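PDB 4IC6: protease Do-like 8, chloroplastic from Arabidopsis thaliana, which probably cleaves proteins in the chloroplast as a serine endopeptidase of the HtrA (Deg) family. Local coordinates for residues A[43-48]-A[82-87]; A[120-125]-A[254-259]; A[181-186]-A[218-223]; A[261-266]-A[276-281]; A[287-292]-A[351-356]. The protein carries 1 engineered substitution. All blocks are in the same frame, centred on the assembly; numbering follows the deposited sequence.

Contact 1: A[43-48]-A[82-87]; sequences VNIFDV and YHVIGN
Asp-47 and Ile-45 both point from strand 42-47 of the N-terminal barrel toward the turn that leads from His-83, the predicted charge-relay histidine, into helix 86-90. With CG anti to its backbone N (chi1 -175°), Asp-47 lays its carboxylate against the start of that helix. Its OD2 comes within 3.4 Å of C of Ile-85, the N-cap residue, and 3.5 Å from CB of Asn-87, and it accepts a hydrogen bond from the N of Ala-88. Its OD1 is hydrogen-bonded to OG1 of Thr-49, as is ND2 of Asn-87. The apolar half belongs to Ile-45, whose CG2, anti to the backbone N, meets CG2 of Ile-85 at 3.8 Å as the two chains cross obliquely. Ile-85 holds CG1 in the crowded position between N and carbonyl carbon (chi1 52°), and its tip leads off to Val-99, Ala-128 and Leu-130 in the barrel. CD1 of Ile-45 touches CG2 of Val-84 more loosely, at 4.4 Å. Branched side chains fill this buried layer, while a carboxylate suits a helix start, where the N-H of Ala-88 and the helix dipole would probably help keep Asp-47 ionised.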
# COMPACT_ATOMS: atom_id res chain seq x y z
N VAL A 43 23.20 25.65 -8.17
CA VAL A 43 24.07 25.16 -7.11
C VAL A 43 23.46 23.95 -6.42
O VAL A 43 22.28 23.64 -6.61
CB VAL A 43 24.39 26.24 -6.04
CG1 VAL A 43 25.03 27.45 -6.68
CG2 VAL A 43 23.13 26.64 -5.28
N ASN A 44 24.28 23.27 -5.63
CA ASN A 44 23.82 22.18 -4.78
C ASN A 44 23.80 22.61 -3.31
O ASN A 44 24.75 23.23 -2.82
CB ASN A 44 24.71 20.94 -4.97
CG ASN A 44 24.53 19.93 -3.87
OD1 ASN A 44 23.53 19.21 -3.81
ND2 ASN A 44 25.52 19.85 -2.98
N ILE A 45 22.70 22.29 -2.62
CA ILE A 45 22.56 22.63 -1.21
C ILE A 45 22.29 21.39 -0.36
O ILE A 45 21.31 20.66 -0.59
CB ILE A 45 21.38 23.62 -0.99
CG1 ILE A 45 21.59 24.90 -1.80
CG2 ILE A 45 21.20 23.92 0.50
CD1 ILE A 45 20.36 25.80 -1.91
N PHE A 46 23.18 21.13 0.60
CA PHE A 46 22.95 20.12 1.62
C PHE A 46 22.61 20.79 2.96
O PHE A 46 23.35 21.64 3.44
CB PHE A 46 24.18 19.21 1.79
CG PHE A 46 24.39 18.25 0.65
CD1 PHE A 46 23.45 17.26 0.37
CD2 PHE A 46 25.52 18.33 -0.15
CE1 PHE A 46 23.64 16.37 -0.68
CE2 PHE A 46 25.72 17.43 -1.20
CZ PHE A 46 24.78 16.46 -1.47
N ASP A 47 21.46 20.42 3.54
CA ASP A 47 21.07 20.88 4.88
C ASP A 47 22.08 20.34 5.89
O ASP A 47 22.25 19.11 6.01
CB ASP A 47 19.66 20.38 5.21
CG ASP A 47 19.13 20.92 6.54
OD1 ASP A 47 19.91 21.05 7.52
OD2 ASP A 47 17.91 21.20 6.62
N VAL A 48 22.75 21.22 6.61
CA VAL A 48 23.80 20.75 7.53
C VAL A 48 23.25 19.93 8.70
O VAL A 48 24.02 19.23 9.37
CB VAL A 48 24.71 21.89 8.08
CG1 VAL A 48 25.45 22.60 6.94
CG2 VAL A 48 23.92 22.88 8.93
N TYR A 82 12.27 26.73 0.66
CA TYR A 82 12.24 26.63 2.10
C TYR A 82 12.43 25.15 2.43
O TYR A 82 13.21 24.79 3.31
CB TYR A 82 10.89 27.15 2.61
CG TYR A 82 10.70 27.17 4.12
CD1 TYR A 82 10.63 28.38 4.82
CD2 TYR A 82 10.53 26.00 4.84
CE1 TYR A 82 10.43 28.40 6.20
CE2 TYR A 82 10.33 26.02 6.21
CZ TYR A 82 10.29 27.23 6.88
OH TYR A 82 10.10 27.25 8.25
N HIS A 83 11.75 24.29 1.69
CA HIS A 83 11.79 22.85 1.95
C HIS A 83 13.17 22.18 1.81
O HIS A 83 13.42 21.21 2.49
CB HIS A 83 10.77 22.09 1.09
CG HIS A 83 10.65 20.63 1.45
ND1 HIS A 83 11.16 19.63 0.65
CD2 HIS A 83 10.13 20.03 2.53
CE1 HIS A 83 10.93 18.46 1.23
NE2 HIS A 83 10.30 18.67 2.37
N VAL A 84 14.05 22.67 0.93
CA VAL A 84 15.33 21.98 0.80
C VAL A 84 16.19 22.14 2.06
O VAL A 84 17.00 21.27 2.38
CB VAL A 84 16.14 22.35 -0.48
CG1 VAL A 84 15.27 22.32 -1.73
CG2 VAL A 84 16.87 23.67 -0.32
N ILE A 85 16.00 23.24 2.79
CA ILE A 85 16.62 23.37 4.10
C ILE A 85 15.60 23.34 5.22
O ILE A 85 15.77 24.01 6.23
CB ILE A 85 17.49 24.64 4.21
CG1 ILE A 85 16.70 25.89 3.80
CG2 ILE A 85 18.73 24.50 3.37
CD1 ILE A 85 17.22 27.17 4.45
N GLY A 86 14.53 22.56 5.03
CA GLY A 86 13.41 22.55 5.95
C GLY A 86 13.78 22.10 7.35
O GLY A 86 13.33 22.67 8.35
N ASN A 87 14.60 21.06 7.42
CA ASN A 87 15.01 20.57 8.73
C ASN A 87 15.80 21.61 9.51
O ASN A 87 15.56 21.80 10.70
CB ASN A 87 15.82 19.28 8.63
CG ASN A 87 15.78 18.48 9.92
OD1 ASN A 87 14.70 18.21 10.46
ND2 ASN A 87 16.95 18.15 10.46

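Contact 2: A[120-125]-A[254-259]; sequences GADRAK and VLRAGI
A two-pronged salt bridge combined with an Asx motif ties the end of barrel strand 111-122 to the chain entering PDZ strand 257-258. Asp-122 and Arg-256 meet tip to tip, the extended arginine presenting both terminal nitrogens end-on: NH2 donates to the syn lone pair of OD1 of Asp-122 at 2.9 Å, and NH1 to OD2 of Asp-122 at 2.6 Å. Carboxylate and guanidinium planes lie 27° apart, and both bonds are nearly straight. OD2 of Asp-122 has a second donor, the backbone N of Lys-125 at 3.2 Å, which comes from above the carboxylate plane and closes the Asx motif just before Asp-126, a predicted charge-relay residue. Small Ala-124 leaves room for the guanidinium, one face of which its CB covers at 3.7 Å from NH2 of Arg-256; CG1 of Val-254 covers the opposite face. An alanine in place of Asp-122 would remove both carboxylate oxygens and would probably loosen the join between barrel and PDZ chain as well as the turn before Asp-126. One water completes the seam: it donates to OD1 of Asp-122 at 2.8 Å and to O of Ala-121, and accepts from N of Val-254 at 2.9 Å.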
# COMPACT_ATOMS: atom_id res chain seq x y z
N GLY A 120 17.11 34.62 4.88
CA GLY A 120 15.74 34.64 5.35
C GLY A 120 14.98 33.53 4.65
O GLY A 120 15.45 32.96 3.68
N ALA A 121 13.81 33.20 5.18
CA ALA A 121 13.01 32.13 4.62
C ALA A 121 11.56 32.58 4.66
O ALA A 121 11.19 33.37 5.52
CB ALA A 121 13.21 30.87 5.45
N ASP A 122 10.75 32.09 3.73
CA ASP A 122 9.32 32.36 3.76
C ASP A 122 8.55 31.08 3.47
O ASP A 122 8.50 30.61 2.33
CB ASP A 122 8.93 33.45 2.75
CG ASP A 122 7.45 33.82 2.81
OD1 ASP A 122 6.97 34.24 3.89
OD2 ASP A 122 6.75 33.68 1.78
N ARG A 123 7.94 30.51 4.50
CA ARG A 123 7.27 29.23 4.37
C ARG A 123 6.08 29.29 3.40
O ARG A 123 5.87 28.38 2.59
CB ARG A 123 6.83 28.72 5.74
CG ARG A 123 6.10 27.41 5.69
CD ARG A 123 6.06 26.67 7.02
NE ARG A 123 6.19 25.24 6.74
CZ ARG A 123 6.77 24.35 7.54
NH1 ARG A 123 7.27 24.71 8.72
NH2 ARG A 123 6.84 23.08 7.14
N ALA A 124 5.31 30.38 3.46
CA ALA A 124 4.12 30.53 2.63
C ALA A 124 4.41 30.39 1.14
O ALA A 124 3.62 29.81 0.41
CB ALA A 124 3.44 31.87 2.93
N LYS A 125 5.53 30.93 0.67
CA LYS A 125 5.91 30.78 -0.74
C LYS A 125 7.00 29.72 -0.98
O LYS A 125 7.50 29.60 -2.09
CB LYS A 125 6.33 32.13 -1.34
CG LYS A 125 5.23 33.20 -1.33
CD LYS A 125 4.02 32.73 -2.16
CE LYS A 125 3.05 33.87 -2.45
NZ LYS A 125 1.97 33.45 -3.41
N VAL A 254 9.00 37.91 5.30
CA VAL A 254 7.97 38.69 4.65
C VAL A 254 6.82 39.03 5.59
O VAL A 254 6.18 38.14 6.14
CB VAL A 254 7.42 37.96 3.41
CG1 VAL A 254 6.32 38.80 2.74
CG2 VAL A 254 8.55 37.65 2.45
N LEU A 255 6.56 40.33 5.76
CA LEU A 255 5.38 40.78 6.50
C LEU A 255 4.19 40.90 5.56
O LEU A 255 4.28 41.58 4.55
CB LEU A 255 5.66 42.15 7.15
CG LEU A 255 4.53 42.67 8.04
CD1 LEU A 255 4.24 41.68 9.17
CD2 LEU A 255 4.83 44.07 8.62
N ARG A 256 3.08 40.23 5.88
CA ARG A 256 1.88 40.27 5.02
C ARG A 256 0.67 40.82 5.77
O ARG A 256 0.38 40.40 6.89
CB ARG A 256 1.52 38.87 4.52
CG ARG A 256 2.49 38.28 3.53
CD ARG A 256 2.02 36.93 3.04
NE ARG A 256 2.92 36.41 2.01
CZ ARG A 256 4.01 35.70 2.27
NH1 ARG A 256 4.77 35.26 1.27
NH2 ARG A 256 4.33 35.42 3.52
N ALA A 257 -0.05 41.76 5.15
CA ALA A 257 -1.29 42.25 5.71
C ALA A 257 -2.37 41.39 5.09
O ALA A 257 -2.28 41.03 3.93
CB ALA A 257 -1.53 43.71 5.35
N GLY A 258 -3.39 41.04 5.85
CA GLY A 258 -4.44 40.21 5.27
C GLY A 258 -5.66 40.06 6.14
O GLY A 258 -5.92 40.84 7.06
N ILE A 259 -6.41 39.01 5.85
CA ILE A 259 -7.61 38.71 6.60
C ILE A 259 -7.52 37.24 6.95
O ILE A 259 -7.34 36.41 6.07
CB ILE A 259 -8.86 38.94 5.74
CG1 ILE A 259 -8.94 40.41 5.31
CG2 ILE A 259 -10.13 38.51 6.49
CD1 ILE A 259 -10.10 40.70 4.33
O HOH W 1 8.56 35.16 5.95

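Contact 3: A[181-186]-A[218-223]; sequences IFSQTG and INTAIF
Two hydrogen bonds grip OG of Ser-183: it pairs with OD2 of Asp-126, a predicted member of the charge relay, and accepts from N of Thr-185 at 2.9 Å, an ST turn, though that nitrogen is less surely placed. The serine stands where two active-site loops of the chymotrypsin-like fold meet, probably those called L3 and L2 in HtrA proteases. A single beta bridge, Ser-183 with Ile-222, joins them. N of Phe-223 donates to O of Phe-182 at 2.8 Å, almost along the carbonyl axis, and N of Gln-184 donates to O of Ala-221 at 3.0 Å. From the bridged Ser-183 the chain folds into a type I turn that ends at Gly-186, and at the positive phi of Gly-186 a side chain would collide with the preceding carbonyl. CG2 of Ile-181 presses on CG2 of Ile-222 at 3.6 Å, and both side chains also touch Phe-234. Gln-184 does the most work. Its chain is extended beyond CG, so that NE2 donates to O of Ile-222 at 2.9 Å, the oxygen lying in the amide plane. A long amide suits this place because its flat end also stacks on an aromatic face: amide and Phe-223 ring are only 8° from parallel, and CG of Gln-184 sits 3.6 Å from the centroid of the Phe-223 ring, a CH-pi contact 7° off the normal.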
# COMPACT_ATOMS: atom_id res chain seq x y z
N ILE A 181 0.13 24.86 -5.67
CA ILE A 181 1.27 23.97 -5.49
C ILE A 181 1.17 23.38 -4.11
O ILE A 181 1.27 24.10 -3.10
CB ILE A 181 2.59 24.77 -5.55
CG1 ILE A 181 2.67 25.56 -6.86
CG2 ILE A 181 3.80 23.84 -5.38
CD1 ILE A 181 4.04 26.24 -7.07
N PHE A 182 0.99 22.06 -4.03
CA PHE A 182 0.87 21.42 -2.73
C PHE A 182 2.24 21.05 -2.20
O PHE A 182 2.64 19.88 -2.15
CB PHE A 182 -0.09 20.23 -2.82
CG PHE A 182 -1.47 20.64 -3.21
CD1 PHE A 182 -2.23 21.46 -2.39
CD2 PHE A 182 -2.01 20.25 -4.43
CE1 PHE A 182 -3.51 21.87 -2.76
CE2 PHE A 182 -3.28 20.65 -4.82
CZ PHE A 182 -4.04 21.46 -3.98
N SER A 183 2.95 22.10 -1.80
CA SER A 183 4.37 22.04 -1.48
C SER A 183 4.64 21.05 -0.37
O SER A 183 3.84 20.89 0.54
CB SER A 183 4.86 23.43 -1.04
OG SER A 183 6.12 23.33 -0.39
N GLN A 184 5.80 20.41 -0.42
CA GLN A 184 6.16 19.49 0.65
C GLN A 184 6.42 20.24 1.95
O GLN A 184 6.71 19.63 2.99
CB GLN A 184 7.32 18.60 0.22
CG GLN A 184 6.95 17.66 -0.92
CD GLN A 184 8.04 16.63 -1.19
OE1 GLN A 184 9.06 16.61 -0.50
NE2 GLN A 184 7.82 15.78 -2.18
N THR A 185 6.30 21.56 1.91
CA THR A 185 6.28 22.37 3.13
C THR A 185 5.04 22.09 3.98
O THR A 185 5.02 22.35 5.20
CB THR A 185 6.30 23.87 2.75
OG1 THR A 185 7.66 24.33 2.70
CG2 THR A 185 5.55 24.68 3.77
N GLY A 186 4.00 21.56 3.35
CA GLY A 186 2.71 21.40 4.01
C GLY A 186 1.76 22.57 3.74
O GLY A 186 0.62 22.57 4.20
N ILE A 218 10.88 28.44 -9.85
CA ILE A 218 11.70 27.52 -9.06
C ILE A 218 10.98 26.17 -8.92
O ILE A 218 9.91 26.10 -8.30
CB ILE A 218 11.96 28.05 -7.65
CG1 ILE A 218 12.78 29.35 -7.71
CG2 ILE A 218 12.69 26.99 -6.80
CD1 ILE A 218 14.24 29.16 -8.10
N ASN A 219 11.58 25.11 -9.47
CA ASN A 219 11.07 23.74 -9.33
C ASN A 219 10.73 23.42 -7.88
O ASN A 219 11.60 23.51 -6.99
CB ASN A 219 12.09 22.71 -9.86
CG ASN A 219 12.67 23.10 -11.21
OD1 ASN A 219 11.97 23.62 -12.06
ND2 ASN A 219 13.96 22.82 -11.40
N THR A 220 9.50 23.00 -7.63
CA THR A 220 9.06 22.83 -6.25
C THR A 220 8.43 21.48 -5.96
O THR A 220 7.41 21.11 -6.55
CB THR A 220 8.13 24.00 -5.84
OG1 THR A 220 8.85 25.23 -6.02
CG2 THR A 220 7.66 23.86 -4.40
N ALA A 221 9.03 20.75 -5.01
CA ALA A 221 8.55 19.43 -4.65
C ALA A 221 7.16 19.53 -4.02
O ALA A 221 6.88 20.46 -3.26
CB ALA A 221 9.51 18.76 -3.70
N ILE A 222 6.28 18.57 -4.33
CA ILE A 222 4.92 18.59 -3.81
C ILE A 222 4.54 17.25 -3.18
O ILE A 222 5.24 16.25 -3.35
CB ILE A 222 3.87 18.85 -4.90
CG1 ILE A 222 3.99 17.80 -5.99
CG2 ILE A 222 4.00 20.26 -5.49
CD1 ILE A 222 2.73 17.67 -6.86
N PHE A 223 3.43 17.24 -2.44
CA PHE A 223 2.78 15.99 -2.04
C PHE A 223 1.42 15.93 -2.76
O PHE A 223 0.70 16.92 -2.75
CB PHE A 223 2.53 15.99 -0.53
CG PHE A 223 3.77 15.76 0.31
CD1 PHE A 223 4.71 14.80 -0.06
CD2 PHE A 223 3.98 16.49 1.47
CE1 PHE A 223 5.85 14.58 0.74
CE2 PHE A 223 5.11 16.28 2.26
CZ PHE A 223 6.04 15.32 1.89

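Contact 4: A[261-266]-A[276-281]; sequences IELAPD and NGALVL
This is a short antiparallel strand pairing inside the PDZ domain, where the weakly bonded strand 262-263 runs beside strand 278-282 and then parts from it. Leu-263 and Val-280 form the non-hydrogen-bonded pair, flanked by two backbone bonds: N of Leu-281 donates to O of Glu-262 at 2.8 Å, and N of Ala-264 donates to O of Leu-279 at 2.9 Å, nearly along the carbonyl axis. Beyond Ala-264 the strands separate and water takes over. One molecule donates to O of Ala-264 at 2.7 Å and accepts from N of Leu-279; a second joins OD1 of Asp-266 to O of Gly-277. On the face of the bridged pair, Leu-263 has CG anti to its carbonyl carbon (chi1 -61°), which brings CD2 to 4.0 Å from CG2 of Val-280 and close to CB of Ala-278. On the other side Leu-281 folds over Ala-264, its CG only 3.5 Å from CB of Ala-264 and its CD1 3.5 Å from CA of the same residue. Packing that tight suits alanine, whose lone methyl fits beneath the branched leucine. The carboxylate end of Glu-262 merely brushes Leu-281, its OE2 3.9 Å from CD1 of Leu-281. Pro-265 stands at the N-cap of helix 266-271, which begins just beyond the pairing. Strand 278-282 continues the sheet to strand 310-314, while helix 322-329 lies against Leu-263 and Ala-278 through Leu-325; strand 262-263, at the edge of the sheet, and helix 322-329 are consistent with the two walls of the peptide groove known from PDZ domains.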
# COMPACT_ATOMS: atom_id res chain seq x y z
N ILE A 261 -9.15 34.24 7.25
CA ILE A 261 -10.35 33.51 6.88
C ILE A 261 -9.91 32.35 6.01
O ILE A 261 -8.76 32.31 5.58
CB ILE A 261 -11.35 34.36 6.07
CG1 ILE A 261 -10.63 35.12 4.95
CG2 ILE A 261 -12.14 35.29 6.95
CD1 ILE A 261 -11.56 35.89 4.03
N GLU A 262 -10.82 31.41 5.74
CA GLU A 262 -10.51 30.31 4.84
C GLU A 262 -11.24 30.54 3.52
O GLU A 262 -12.45 30.69 3.50
CB GLU A 262 -10.92 28.96 5.45
CG GLU A 262 -10.14 27.77 4.91
CD GLU A 262 -11.00 26.51 4.77
OE1 GLU A 262 -11.96 26.33 5.56
OE2 GLU A 262 -10.71 25.69 3.86
N LEU A 263 -10.49 30.57 2.42
CA LEU A 263 -11.07 30.78 1.10
C LEU A 263 -11.01 29.47 0.31
O LEU A 263 -10.06 28.69 0.44
CB LEU A 263 -10.32 31.89 0.35
CG LEU A 263 -10.36 33.27 1.04
CD1 LEU A 263 -9.34 34.22 0.42
CD2 LEU A 263 -11.74 33.88 0.98
N ALA A 264 -12.03 29.23 -0.51
CA ALA A 264 -12.12 28.00 -1.29
C ALA A 264 -11.07 27.99 -2.39
O ALA A 264 -10.88 28.97 -3.09
CB ALA A 264 -13.52 27.84 -1.90
N PRO A 265 -10.39 26.85 -2.55
CA PRO A 265 -9.51 26.69 -3.70
C PRO A 265 -10.35 26.85 -4.98
O PRO A 265 -11.56 26.56 -4.95
CB PRO A 265 -9.01 25.25 -3.55
CG PRO A 265 -9.13 24.95 -2.09
CD PRO A 265 -10.32 25.71 -1.61
N ASP A 266 -9.75 27.32 -6.07
CA ASP A 266 -10.49 27.59 -7.31
C ASP A 266 -11.32 26.40 -7.81
O ASP A 266 -12.46 26.57 -8.27
CB ASP A 266 -9.54 28.04 -8.42
CG ASP A 266 -9.35 29.53 -8.45
OD1 ASP A 266 -9.47 30.17 -7.38
OD2 ASP A 266 -9.08 30.07 -9.55
N ASN A 276 -16.87 33.80 -10.41
CA ASN A 276 -16.10 35.01 -10.20
C ASN A 276 -15.94 35.31 -8.71
O ASN A 276 -16.88 35.16 -7.92
CB ASN A 276 -16.70 36.21 -10.95
CG ASN A 276 -15.86 37.46 -10.82
OD1 ASN A 276 -14.77 37.56 -11.40
ND2 ASN A 276 -16.37 38.44 -10.07
N GLY A 277 -14.74 35.72 -8.32
CA GLY A 277 -14.49 36.14 -6.95
C GLY A 277 -13.90 35.04 -6.09
O GLY A 277 -13.72 33.90 -6.55
N ALA A 278 -13.60 35.38 -4.84
CA ALA A 278 -13.07 34.44 -3.86
C ALA A 278 -14.17 34.04 -2.90
O ALA A 278 -14.76 34.90 -2.23
CB ALA A 278 -11.90 35.07 -3.09
N LEU A 279 -14.45 32.75 -2.80
CA LEU A 279 -15.53 32.26 -1.93
C LEU A 279 -15.03 32.01 -0.51
O LEU A 279 -14.07 31.25 -0.30
CB LEU A 279 -16.15 30.98 -2.49
CG LEU A 279 -17.05 30.15 -1.58
CD1 LEU A 279 -18.31 30.91 -1.17
CD2 LEU A 279 -17.42 28.81 -2.23
N VAL A 280 -15.67 32.64 0.46
CA VAL A 280 -15.35 32.43 1.87
C VAL A 280 -15.93 31.09 2.34
O VAL A 280 -17.14 30.93 2.39
CB VAL A 280 -15.94 33.54 2.74
CG1 VAL A 280 -15.70 33.25 4.24
CG2 VAL A 280 -15.36 34.91 2.35
N LEU A 281 -15.06 30.15 2.68
CA LEU A 281 -15.51 28.89 3.26
C LEU A 281 -15.71 28.99 4.77
O LEU A 281 -16.84 28.91 5.26
CB LEU A 281 -14.55 27.75 2.93
CG LEU A 281 -14.41 27.39 1.45
CD1 LEU A 281 -13.55 26.15 1.29
CD2 LEU A 281 -15.78 27.20 0.81
O HOH W 2 -12.55 30.92 -4.00
O HOH W 3 -12.12 31.31 -6.72

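Contact 5: A[287-292]-A[351-356]; sequences SLAEKA and LKISLE
Ser-287 opens helix 288-292 as its N-cap: OG accepts from N of Glu-290 at 3.0 Å in a nearly straight bond (171°), and also bonds to O of Pro-284. A serine suits the place, since its short hydroxyl can satisfy a backbone N-H of the first turn. Leu-288 follows and leans out to the strand with an unusual first torsion, chi1 -101°, which brings CD2 tip to tip with the end of Glu-356, 3.4 Å from CD of Glu-356. A water ties the same pair together, donating to OE2 of Glu-356 at 2.5 Å and accepting a weak bond from N of Leu-288. A glycine in place of Glu-356 would lose both the carboxylate that holds this water and the surface against the leucine methyl, and would probably loosen the packing of Leu-288 against the strand. Ala-289 points its methyl away, yet its N lies 3.8 Å from CD1 of Ile-353, the extended isoleucine reaching to the helix backbone; that same CD1 is 4.1 Å from CB of Leu-288. Ala-292 then turns its methyl to the strand, CB being 3.4 Å from O of Lys-352. Its carbonyl O is met by CD2 of Leu-351 at 3.3 Å. The small side chain of Ala-292 lets the helix settle close: its axis passes 8.3 Å from that of strand 351-354, running roughly antiparallel to it, at 150°. The short helix thus packs on part of one face of the PDZ sheet, where strand 347-357 lies between strands 337-344 and 257-258, with Val-338 and Leu-340 packing beside Ile-353.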
# COMPACT_ATOMS: atom_id res chain seq x y z
N SER A 287 -13.14 36.59 15.03
CA SER A 287 -12.05 37.16 14.24
C SER A 287 -12.47 38.54 13.76
O SER A 287 -13.63 38.92 13.90
CB SER A 287 -11.79 36.27 13.03
OG SER A 287 -12.97 36.19 12.24
N LEU A 288 -11.53 39.29 13.19
CA LEU A 288 -11.89 40.55 12.53
C LEU A 288 -12.97 40.29 11.46
O LEU A 288 -13.92 41.05 11.33
CB LEU A 288 -10.65 41.19 11.91
CG LEU A 288 -9.96 42.36 12.65
CD1 LEU A 288 -10.15 42.29 14.15
CD2 LEU A 288 -8.49 42.41 12.27
N ALA A 289 -12.80 39.21 10.70
CA ALA A 289 -13.76 38.84 9.66
C ALA A 289 -15.15 38.66 10.24
O ALA A 289 -16.12 39.23 9.74
CB ALA A 289 -13.31 37.58 8.92
N GLU A 290 -15.25 37.86 11.30
CA GLU A 290 -16.54 37.68 11.98
C GLU A 290 -17.16 38.99 12.45
O GLU A 290 -18.32 39.28 12.15
CB GLU A 290 -16.41 36.71 13.15
CG GLU A 290 -17.71 36.48 13.92
CD GLU A 290 -17.54 35.50 15.06
OE1 GLU A 290 -17.36 34.29 14.79
OE2 GLU A 290 -17.57 35.93 16.23
N LYS A 291 -16.39 39.79 13.19
CA LYS A 291 -16.89 41.05 13.72
C LYS A 291 -17.32 41.98 12.59
O LYS A 291 -18.25 42.77 12.75
CB LYS A 291 -15.85 41.72 14.62
CG LYS A 291 -15.33 40.81 15.74
CD LYS A 291 -14.41 41.55 16.70
CE LYS A 291 -13.49 40.58 17.43
NZ LYS A 291 -12.58 39.86 16.48
N ALA A 292 -16.64 41.90 11.45
CA ALA A 292 -17.02 42.68 10.28
C ALA A 292 -18.30 42.15 9.61
O ALA A 292 -18.93 42.86 8.83
CB ALA A 292 -15.88 42.73 9.27
N LEU A 351 -18.87 45.17 3.12
CA LEU A 351 -18.39 45.07 4.49
C LEU A 351 -16.97 45.63 4.56
O LEU A 351 -16.16 45.39 3.66
CB LEU A 351 -18.42 43.62 4.98
CG LEU A 351 -19.79 42.93 5.08
CD1 LEU A 351 -19.63 41.46 5.42
CD2 LEU A 351 -20.68 43.63 6.11
N LYS A 352 -16.69 46.39 5.61
CA LYS A 352 -15.38 47.02 5.77
C LYS A 352 -14.58 46.30 6.84
O LYS A 352 -15.14 45.76 7.80
CB LYS A 352 -15.55 48.50 6.13
CG LYS A 352 -15.77 49.44 4.95
CD LYS A 352 -15.96 50.87 5.45
CE LYS A 352 -15.45 51.91 4.46
NZ LYS A 352 -15.24 53.24 5.13
N ILE A 353 -13.26 46.28 6.68
CA ILE A 353 -12.41 45.51 7.58
C ILE A 353 -10.99 46.07 7.62
O ILE A 353 -10.45 46.52 6.61
CB ILE A 353 -12.38 44.02 7.18
CG1 ILE A 353 -11.68 43.17 8.25
CG2 ILE A 353 -11.69 43.83 5.85
CD1 ILE A 353 -11.83 41.67 8.02
N SER A 354 -10.39 46.05 8.80
CA SER A 354 -9.00 46.43 8.92
C SER A 354 -8.16 45.20 8.64
O SER A 354 -8.50 44.10 9.08
CB SER A 354 -8.72 46.95 10.33
OG SER A 354 -9.30 48.23 10.52
N LEU A 355 -7.07 45.38 7.89
CA LEU A 355 -6.12 44.31 7.66
C LEU A 355 -5.19 44.20 8.86
O LEU A 355 -4.88 45.20 9.50
CB LEU A 355 -5.30 44.58 6.40
CG LEU A 355 -6.17 44.77 5.14
CD1 LEU A 355 -5.27 44.86 3.91
CD2 LEU A 355 -7.13 43.62 4.99
N GLU A 356 -4.77 42.99 9.18
CA GLU A 356 -3.85 42.76 10.29
C GLU A 356 -2.83 41.79 9.75
O GLU A 356 -2.98 41.30 8.62
CB GLU A 356 -4.56 42.14 11.48
CG GLU A 356 -5.21 40.78 11.18
CD GLU A 356 -5.91 40.22 12.41
OE1 GLU A 356 -5.70 40.79 13.49
OE2 GLU A 356 -6.66 39.23 12.28
O HOH W 4 -8.39 38.07 13.75

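Overall arrangement
Contacts 1, 2 and 3 lie beside the active site, whose predicted charge relay is His-83, Asp-126 and position 204, an engineered alanine here. His-83 CE1 lies 3.1 Å from Gln-184 OE1, joining contact 1 to contact 3. Tyr-82 CD1 packs on Arg-123 N at 3.4 Å, and Arg-123 NH2 probably bonds to Thr-185 O at 2.8 Å, so contact 2 touches both. Through its 254-259 segment contact 2 leads into the PDZ domain: Gly-258 N probably bonds to Glu-356 O at 2.8 Å, linking contact 2 to contact 5, and Ile-261 CG2 meets Ala-289 CB at 3.2 Å between contacts 4 and 5. The centres of contacts 1 and 5 are about 38 Å apart.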